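A rubisco-like protein (Burkholderia fungorum, PDB 3NWR) belongs to the rubisco-like proteins, relatives of the ribulose bisphosphate carboxylase large chain, and probably acts as a lyase on a substrate not established here. Local coordinates at residues 72-77 with 294-299; 18-23 with 65-70; 32-37 with 119-124. All blocks are in the same frame, centred on the assembly; numbering follows the deposited sequence.

Contact 1: 72-77 with 294-299; sequences RPSLPN and DPALGM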
loop_
_atom_site.group_PDB
_atom_site.type_symbol
_atom_site.label_atom_id
_atom_site.label_comp_id
_atom_site.label_asym_id
_atom_site.label_seq_id
_atom_site.Cartn_x
_atom_site.Cartn_y
_atom_site.Cartn_z
ATOM N N ARG A 72 10.623 17.145 20.203
ATOM C CA ARG A 72 9.518 16.250 20.523
ATOM C C ARG A 72 9.513 15.099 19.524
ATOM O O ARG A 72 9.933 15.271 18.380
ATOM C CB ARG A 72 8.190 17.001 20.449
ATOM C CG ARG A 72 7.990 17.732 19.131
ATOM C CD ARG A 72 6.560 18.217 18.952
ATOM N NE ARG A 72 6.346 18.777 17.619
ATOM C CZ ARG A 72 6.121 18.049 16.527
ATOM N NH1 ARG A 72 6.084 16.725 16.602
ATOM N NH2 ARG A 72 5.934 18.645 15.357
ATOM N N PRO A 73 9.042 13.920 19.953
ATOM C CA PRO A 73 9.005 12.750 19.060
ATOM C C PRO A 73 7.963 12.917 17.952
ATOM O O PRO A 73 6.848 13.378 18.216
ATOM C CB PRO A 73 8.605 11.606 19.992
ATOM C CG PRO A 73 7.898 12.276 21.147
ATOM C CD PRO A 73 8.552 13.613 21.308
ATOM N N SER A 74 8.323 12.546 16.727
ATOM C CA SER A 74 7.419 12.709 15.592
ATOM C C SER A 74 6.251 11.724 15.635
ATOM O O SER A 74 5.154 12.039 15.170
ATOM C CB SER A 74 8.177 12.558 14.275
ATOM O OG SER A 74 9.157 13.575 14.123
ATOM N N LEU A 75 6.495 10.536 16.181
ATOM C CA LEU A 75 5.481 9.486 16.254
ATOM C C LEU A 75 5.358 8.922 17.666
ATOM O O LEU A 75 6.354 8.812 18.385
ATOM C CB LEU A 75 5.830 8.331 15.311
ATOM C CG LEU A 75 6.054 8.633 13.826
ATOM C CD1 LEU A 75 6.614 7.383 13.148
ATOM C CD2 LEU A 75 4.759 9.082 13.156
ATOM N N PRO A 76 4.134 8.550 18.067
ATOM C CA PRO A 76 3.968 7.805 19.320
ATOM C C PRO A 76 4.724 6.486 19.270
ATOM O O PRO A 76 4.937 5.917 18.194
ATOM C CB PRO A 76 2.463 7.516 19.366
ATOM C CG PRO A 76 1.839 8.505 18.445
ATOM C CD PRO A 76 2.853 8.790 17.380
ATOM N N ASN A 77 5.122 5.994 20.434
ATOM C CA ASN A 77 5.813 4.724 20.507
ATOM C C ASN A 77 5.642 4.123 21.892
ATOM O O ASN A 77 6.183 4.648 22.862
ATOM C CB ASN A 77 7.297 4.914 20.168
ATOM C CG ASN A 77 8.065 3.614 20.195
ATOM O OD1 ASN A 77 7.835 2.767 21.055
ATOM N ND2 ASN A 77 8.973 3.437 19.242
ATOM N N ASP A 294 3.535 12.700 6.051
ATOM C CA ASP A 294 4.307 12.972 7.268
ATOM C C ASP A 294 5.792 12.816 6.948
ATOM O O ASP A 294 6.239 11.715 6.626
ATOM C CB ASP A 294 3.879 12.006 8.377
ATOM C CG ASP A 294 4.626 12.224 9.678
ATOM O OD1 ASP A 294 5.718 12.830 9.658
ATOM O OD2 ASP A 294 4.108 11.760 10.722
ATOM N N PRO A 295 6.561 13.915 7.021
ATOM C CA PRO A 295 7.973 13.849 6.621
ATOM C C PRO A 295 8.806 12.865 7.445
ATOM O O PRO A 295 9.893 12.481 7.004
ATOM C CB PRO A 295 8.474 15.289 6.840
ATOM C CG PRO A 295 7.490 15.904 7.764
ATOM C CD PRO A 295 6.170 15.275 7.427
ATOM N N ALA A 296 8.312 12.456 8.608
ATOM C CA ALA A 296 9.050 11.526 9.458
ATOM C C ALA A 296 8.705 10.075 9.171
ATOM O O ALA A 296 9.223 9.179 9.825
ATOM C CB ALA A 296 8.799 11.832 10.934
ATOM N N LEU A 297 7.826 9.837 8.202
ATOM C CA LEU A 297 7.294 8.495 7.998
ATOM C C LEU A 297 7.131 8.157 6.529
ATOM O O LEU A 297 6.907 9.033 5.709
ATOM C CB LEU A 297 5.928 8.380 8.689
ATOM C CG LEU A 297 5.228 7.020 8.754
ATOM C CD1 LEU A 297 6.078 6.021 9.539
ATOM C CD2 LEU A 297 3.844 7.163 9.392
ATOM N N GLY A 298 7.232 6.873 6.210
ATOM C CA GLY A 298 6.782 6.389 4.916
ATOM C C GLY A 298 7.840 6.339 3.831
ATOM O O GLY A 298 8.928 5.808 4.044
ATOM N N MET A 299 7.527 6.908 2.671
ATOM C CA MET A 299 8.370 6.727 1.502
ATOM C C MET A 299 8.399 7.995 0.663
ATOM O O MET A 299 7.350 8.484 0.237
ATOM C CB MET A 299 7.832 5.560 0.668
ATOM C CG MET A 299 8.839 4.939 -0.250
ATOM S SD MET A 299 8.098 3.534 -1.120
ATOM C CE MET A 299 7.565 2.464 0.198
#
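Ser74, Leu75, Asp294, Ala296 and Leu297 meet where a loop of the N-terminal domain lies against a loop of the catalytic domain. No hydrogen bond passes between 72-77 and 294-299.

The apolar part consists of two carbon-carbon pairs. CB of Ser74 meets CB of Ala296 at 3.5 Å, tighter than usual for two carbons. Further along, Leu75 and Leu297 cross at about a right angle, and CD1 of Leu75 lies 3.9 Å from CD1 of Leu297.

The other methyl of Leu75 meets a polar atom. With CG beside the backbone N (chi1 -56°), Leu75 divides its two methyls between two partners. CD2 makes a van der Waals touch with the carboxylate oxygen OD2 of Asp294, at 3.7 Å.

The polar bonds stay within or leave the segments. Asp294 OD1 accepts from Ala296 N at 2.8 Å, which makes an Asx turn. The donor stands above the carboxylate plane, 37° out of it. The type I turn 294-297 is also held by Leu297 N to Asp294 O at 2.9 Å. These bonds fix the corner that presents the Ala296 methyl. Ser74 OG also lies near that methyl, but it is hydrogen-bonded to Glu22.

OD2 of Asp294 lies close to OD2 of Asp294 of the second subunit. A proton shared there, or a raised pKa, would be consistent with that closeness, though neither is established. Arg293 of the second subunit packs on Leu75 and bonds to Pro76 O, so the contact lies at the interface with the second subunit.

The 72-77 loop runs from strand 60-70 to helix 78-82, with Asn77 as the N-cap of that helix. The 294-299 loop leads from strand 280-284 of the parallel sheet to helix 301-309, and Gly298 pairs by backbone bonds with Leu129 of strand 126-133.

Contact 2: 18-23 with 65-70; sequences DYLIET and EELEAA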
loop_
_atom_site.group_PDB
_atom_site.type_symbol
_atom_site.label_atom_id
_atom_site.label_comp_id
_atom_site.label_asym_id
_atom_site.label_seq_id
_atom_site.Cartn_x
_atom_site.Cartn_y
_atom_site.Cartn_z
ATOM N N ASP A 18 18.417 4.515 1.263
ATOM C CA ASP A 18 18.675 5.626 2.182
ATOM C C ASP A 18 17.430 5.889 3.017
ATOM O O ASP A 18 16.314 5.870 2.487
ATOM C CB ASP A 18 19.011 6.909 1.412
ATOM C CG ASP A 18 20.355 6.849 0.704
ATOM O OD1 ASP A 18 21.123 5.894 0.923
ATOM O OD2 ASP A 18 20.640 7.783 -0.071
ATOM N N TYR A 19 17.620 6.150 4.311
ATOM C CA TYR A 19 16.522 6.458 5.225
ATOM C C TYR A 19 16.797 7.704 6.034
ATOM O O TYR A 19 17.949 8.086 6.237
ATOM C CB TYR A 19 16.299 5.319 6.225
ATOM C CG TYR A 19 16.038 3.985 5.592
ATOM C CD1 TYR A 19 14.742 3.509 5.446
ATOM C CD2 TYR A 19 17.087 3.197 5.147
ATOM C CE1 TYR A 19 14.505 2.273 4.864
ATOM C CE2 TYR A 19 16.858 1.964 4.565
ATOM C CZ TYR A 19 15.567 1.518 4.417
ATOM O OH TYR A 19 15.339 0.297 3.829
ATOM N N LEU A 20 15.719 8.333 6.492
ATOM C CA LEU A 20 15.789 9.300 7.577
ATOM C C LEU A 20 15.188 8.617 8.790
ATOM O O LEU A 20 14.034 8.182 8.749
ATOM C CB LEU A 20 14.983 10.557 7.228
ATOM C CG LEU A 20 14.654 11.490 8.398
ATOM C CD1 LEU A 20 15.910 12.180 8.900
ATOM C CD2 LEU A 20 13.606 12.519 7.981
ATOM N N ILE A 21 15.955 8.494 9.872
ATOM C CA ILE A 21 15.417 7.880 11.073
ATOM C C ILE A 21 15.432 8.855 12.239
ATOM O O ILE A 21 16.173 9.840 12.233
ATOM C CB ILE A 21 16.159 6.588 11.466
ATOM C CG1 ILE A 21 17.609 6.890 11.864
ATOM C CG2 ILE A 21 16.091 5.584 10.327
ATOM C CD1 ILE A 21 18.298 5.712 12.553
ATOM N N GLU A 22 14.566 8.596 13.209
ATOM C CA GLU A 22 14.479 9.412 14.411
ATOM C C GLU A 22 14.361 8.472 15.597
ATOM O O GLU A 22 13.574 7.527 15.576
ATOM C CB GLU A 22 13.261 10.326 14.337
ATOM C CG GLU A 22 13.094 11.268 15.525
ATOM C CD GLU A 22 11.756 11.983 15.481
ATOM O OE1 GLU A 22 11.539 12.769 14.529
ATOM O OE2 GLU A 22 10.929 11.733 16.381
ATOM N N THR A 23 15.152 8.727 16.638
ATOM C CA THR A 23 15.199 7.830 17.786
ATOM C C THR A 23 15.845 8.555 18.962
ATOM O O THR A 23 16.745 9.369 18.764
ATOM C CB THR A 23 16.015 6.549 17.468
ATOM O OG1 THR A 23 16.084 5.711 18.628
ATOM C CG2 THR A 23 17.437 6.904 16.998
ATOM N N GLU A 65 24.729 9.863 9.127
ATOM C CA GLU A 65 25.003 11.282 9.331
ATOM C C GLU A 65 23.978 11.829 10.298
ATOM O O GLU A 65 22.792 11.866 9.984
ATOM C CB GLU A 65 24.942 12.070 8.019
ATOM C CG GLU A 65 25.227 13.560 8.215
ATOM C CD GLU A 65 25.032 14.386 6.950
ATOM O OE1 GLU A 65 24.530 13.846 5.942
ATOM O OE2 GLU A 65 25.379 15.586 6.968
ATOM N N GLU A 66 24.419 12.246 11.481
ATOM C CA GLU A 66 23.478 12.793 12.448
ATOM C C GLU A 66 23.067 14.215 12.072
ATOM O O GLU A 66 23.894 15.027 11.669
ATOM C CB GLU A 66 24.037 12.755 13.870
ATOM C CG GLU A 66 23.050 13.300 14.899
ATOM C CD GLU A 66 23.092 12.561 16.216
ATOM O OE1 GLU A 66 23.949 11.664 16.384
ATOM O OE2 GLU A 66 22.269 12.876 17.095
ATOM N N LEU A 67 21.771 14.491 12.201
ATOM C CA LEU A 67 21.192 15.778 11.864
ATOM C C LEU A 67 20.781 16.471 13.154
ATOM O O LEU A 67 21.034 15.964 14.246
ATOM C CB LEU A 67 19.967 15.569 10.970
ATOM C CG LEU A 67 20.208 14.685 9.748
ATOM C CD1 LEU A 67 18.907 14.378 8.995
ATOM C CD2 LEU A 67 21.233 15.328 8.826
ATOM N N GLU A 68 20.143 17.629 13.031
ATOM C CA GLU A 68 19.616 18.322 14.199
ATOM C C GLU A 68 18.518 17.482 14.857
ATOM O O GLU A 68 17.630 16.961 14.178
ATOM C CB GLU A 68 19.081 19.702 13.812
ATOM C CG GLU A 68 18.650 20.548 15.000
ATOM C CD GLU A 68 18.144 21.917 14.591
ATOM O OE1 GLU A 68 17.977 22.779 15.481
ATOM O OE2 GLU A 68 17.916 22.133 13.381
ATOM N N ALA A 69 18.590 17.337 16.176
ATOM C CA ALA A 69 17.613 16.541 16.903
ATOM C C ALA A 69 16.266 17.240 16.959
ATOM O O ALA A 69 16.176 18.459 16.785
ATOM C CB ALA A 69 18.108 16.231 18.312
ATOM N N ALA A 70 15.216 16.459 17.189
ATOM C CA ALA A 70 13.882 17.012 17.387
ATOM C C ALA A 70 13.620 17.186 18.880
ATOM O O ALA A 70 14.068 16.376 19.698
ATOM C CB ALA A 70 12.832 16.107 16.746
#
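This is a side-chain contact between two strands of one antiparallel sheet that are not neighbours in it. Leu20 and Leu67 make its apolar half, Glu22 and Ala70 the other. Strands 14-23 and 60-70 belong to the N-terminal domain, and strand 89-99 runs between them. The backbones therefore stay far apart, with CA of Leu20 9.5 Å from CA of Leu67. No hydrogen bond joins the two segments.

The leucines span this gap with their ends. CD1 of Leu20 meets CD1 of Leu67 at 3.7 Å, an ordinary van der Waals distance. Leu20 holds CG anti to the backbone N (chi1 164°), whereas Leu67 has CG beside its own N. One methyl from each residue makes the touch, and the two side chains meet at a slant.

Near the other end, Glu22 reaches across with an extended chain, chi1 and chi2 both close to 180°. Its OE1 comes within 4.2 Å of CB of Ala70, a loose touch. The carboxylate of this buried residue is held by other partners. OE1 is hydrogen-bonded to Ser74 OG and OE2 to Thr125 OG1. Two bonds to hydroxyls would probably help to stabilise a buried negative charge.

Strand 89-99 lies between the two strands; Leu67 packs on its Arg91 and Glu22 on its Trp89. Beyond strand 14-23, Leu20 touches Leu130 of strand 126-133. Helix 27-37 packs against this sheet, and Met34 on it meets Ile21.

Contact 3: 32-37 with 119-124; sequences DVMAGE and YDLGEV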
loop_
_atom_site.group_PDB
_atom_site.type_symbol
_atom_site.label_atom_id
_atom_site.label_comp_id
_atom_site.label_asym_id
_atom_site.label_seq_id
_atom_site.Cartn_x
_atom_site.Cartn_y
_atom_site.Cartn_z
ATOM N N ASP A 32 21.795 -0.370 12.728
ATOM C CA ASP A 32 22.186 -1.763 12.577
ATOM C C ASP A 32 21.072 -2.728 12.989
ATOM O O ASP A 32 20.967 -3.829 12.448
ATOM C CB ASP A 32 23.486 -2.082 13.306
ATOM C CG ASP A 32 24.049 -3.429 12.897
ATOM O OD1 ASP A 32 24.440 -3.583 11.716
ATOM O OD2 ASP A 32 24.083 -4.333 13.752
ATOM N N VAL A 33 20.241 -2.319 13.946
ATOM C CA VAL A 33 19.026 -3.068 14.242
ATOM C C VAL A 33 18.188 -3.182 12.965
ATOM O O VAL A 33 17.731 -4.268 12.609
ATOM C CB VAL A 33 18.195 -2.408 15.351
ATOM C CG1 VAL A 33 16.787 -2.999 15.381
ATOM C CG2 VAL A 33 18.877 -2.586 16.702
ATOM N N MET A 34 18.010 -2.062 12.268
ATOM C CA MET A 34 17.285 -2.065 10.997
ATOM C C MET A 34 17.908 -3.017 9.985
ATOM O O MET A 34 17.215 -3.824 9.359
ATOM C CB MET A 34 17.226 -0.652 10.411
ATOM C CG MET A 34 16.522 0.328 11.307
ATOM S SD MET A 34 16.630 2.012 10.667
ATOM C CE MET A 34 15.785 1.762 9.097
ATOM N N ALA A 35 19.224 -2.925 9.822
ATOM C CA ALA A 35 19.936 -3.774 8.875
ATOM C C ALA A 35 19.748 -5.251 9.211
ATOM O O ALA A 35 19.496 -6.079 8.327
ATOM C CB ALA A 35 21.421 -3.416 8.863
ATOM N N GLY A 36 19.864 -5.579 10.493
ATOM C CA GLY A 36 19.750 -6.957 10.933
ATOM C C GLY A 36 18.344 -7.492 10.779
ATOM O O GLY A 36 18.139 -8.601 10.277
ATOM N N GLU A 37 17.367 -6.702 11.211
ATOM C CA GLU A 37 15.979 -7.145 11.172
ATOM C C GLU A 37 15.489 -7.395 9.753
ATOM O O GLU A 37 14.676 -8.290 9.527
ATOM C CB GLU A 37 15.073 -6.138 11.876
ATOM C CG GLU A 37 15.237 -6.165 13.380
ATOM C CD GLU A 37 14.878 -7.521 13.951
ATOM O OE1 GLU A 37 13.688 -7.896 13.858
ATOM O OE2 GLU A 37 15.782 -8.215 14.467
ATOM N N TYR A 119 9.044 0.264 9.754
ATOM C CA TYR A 119 8.221 1.347 10.258
ATOM C C TYR A 119 7.726 1.093 11.669
ATOM O O TYR A 119 7.354 2.031 12.366
ATOM C CB TYR A 119 7.034 1.605 9.323
ATOM C CG TYR A 119 7.491 1.988 7.939
ATOM C CD1 TYR A 119 8.101 3.215 7.707
ATOM C CD2 TYR A 119 7.358 1.106 6.884
ATOM C CE1 TYR A 119 8.550 3.559 6.449
ATOM C CE2 TYR A 119 7.783 1.444 5.620
ATOM C CZ TYR A 119 8.388 2.669 5.413
ATOM O OH TYR A 119 8.808 3.004 4.159
ATOM N N ASP A 120 7.728 -0.169 12.087
ATOM C CA ASP A 120 7.148 -0.545 13.382
ATOM C C ASP A 120 8.158 -0.672 14.514
ATOM O O ASP A 120 7.776 -0.986 15.643
ATOM C CB ASP A 120 6.417 -1.886 13.257
ATOM C CG ASP A 120 5.245 -1.830 12.300
ATOM O OD1 ASP A 120 4.337 -1.004 12.522
ATOM O OD2 ASP A 120 5.231 -2.642 11.351
ATOM N N LEU A 121 9.437 -0.482 14.215
ATOM C CA LEU A 121 10.480 -0.755 15.207
ATOM C C LEU A 121 10.253 0.009 16.501
ATOM O O LEU A 121 9.971 1.203 16.485
ATOM C CB LEU A 121 11.867 -0.423 14.646
ATOM C CG LEU A 121 12.360 -1.270 13.470
ATOM C CD1 LEU A 121 13.690 -0.742 12.993
ATOM C CD2 LEU A 121 12.495 -2.726 13.859
ATOM N N GLY A 122 10.396 -0.692 17.622
ATOM C CA GLY A 122 10.238 -0.063 18.920
ATOM C C GLY A 122 11.299 0.988 19.178
ATOM O O GLY A 122 11.110 1.878 20.008
ATOM N N GLU A 123 12.410 0.895 18.451
ATOM C CA GLU A 123 13.523 1.827 18.630
ATOM C C GLU A 123 13.267 3.219 18.060
ATOM O O GLU A 123 13.936 4.179 18.443
ATOM C CB GLU A 123 14.804 1.269 18.000
ATOM C CG GLU A 123 15.416 0.104 18.738
ATOM C CD GLU A 123 14.844 -1.232 18.312
ATOM O OE1 GLU A 123 13.878 -1.255 17.516
ATOM O OE2 GLU A 123 15.359 -2.270 18.784
ATOM N N VAL A 124 12.314 3.339 17.136
ATOM C CA VAL A 124 12.191 4.578 16.368
ATOM C C VAL A 124 10.925 5.396 16.615
ATOM O O VAL A 124 9.850 4.850 16.877
ATOM C CB VAL A 124 12.318 4.319 14.848
ATOM C CG1 VAL A 124 13.626 3.588 14.542
ATOM C CG2 VAL A 124 11.115 3.531 14.332
#
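Met34 and Leu121 form the apolar centre of this contact between a helix and a loop. CG of Met34 meets CD1 of Leu121 at 3.5 Å, closer than is usual for two carbons. Met34 sets CG beside its backbone N, and this first torsion (chi1 -61°) brings CG against Leu121. The bend at chi3 acts beyond that point and turns CE. SD and CE go on to the sheet, where CE nears Tyr19. The other methyl of Leu121, CD2, lies 4.4 Å from CG of Glu37, one helical turn further on. Leu121 is buried and reaches both residues.

Helix 27-37 lies against the antiparallel sheet of the N-terminal domain, part of the alpha/beta arrangement of the rubisco large-chain family. The loop 119-124 leads into strand 126-133, an edge strand of that sheet within this chain. A type I turn from Leu121 to Val124 shapes it, with Val124 N bonded to Leu121 O at 3.2 Å.

A second kind of touch joins Val33 and Glu123, whose side chains come from opposite directions. CG1 of Val33 lies 3.8 Å from OE2 of Glu123 and 3.9 Å from its CD. The glutamate chain is bent at chi2 (87°), which folds the carboxylate back. The charge has a weak, long ion pair with Arg29.

Several carbonyls of the loop are hydrogen-bonded to outside partners. Glu123 O accepts from Thr23 OG1, and Gly122 O and Val124 O both accept from Asn77 ND2. Arg293 of the second subunit bonds to Tyr119 O and Val124 O.

How the contacts relate
From the N terminus, the chain runs through strand 14-23 and helix 27-37 to strand 60-70. There contact 2 closes its loop. Contact 3 opens inside that loop and closes at 119-124, so the two cross. Contact 1 opens at 72-77, after contact 2 has closed, and closes only at 294-299. It therefore follows contact 2 in series and crosses contact 3. Contacts 2 and 3 tie together the sheet, helix and loop of the N-terminal domain; contact 1 joins that domain to the catalytic one. Hydrogen bonds join each pair of contacts, among them Tyr119 OH with Gly298 O between contacts 1 and 3. Contacts 1 and 3 also touch the second subunit.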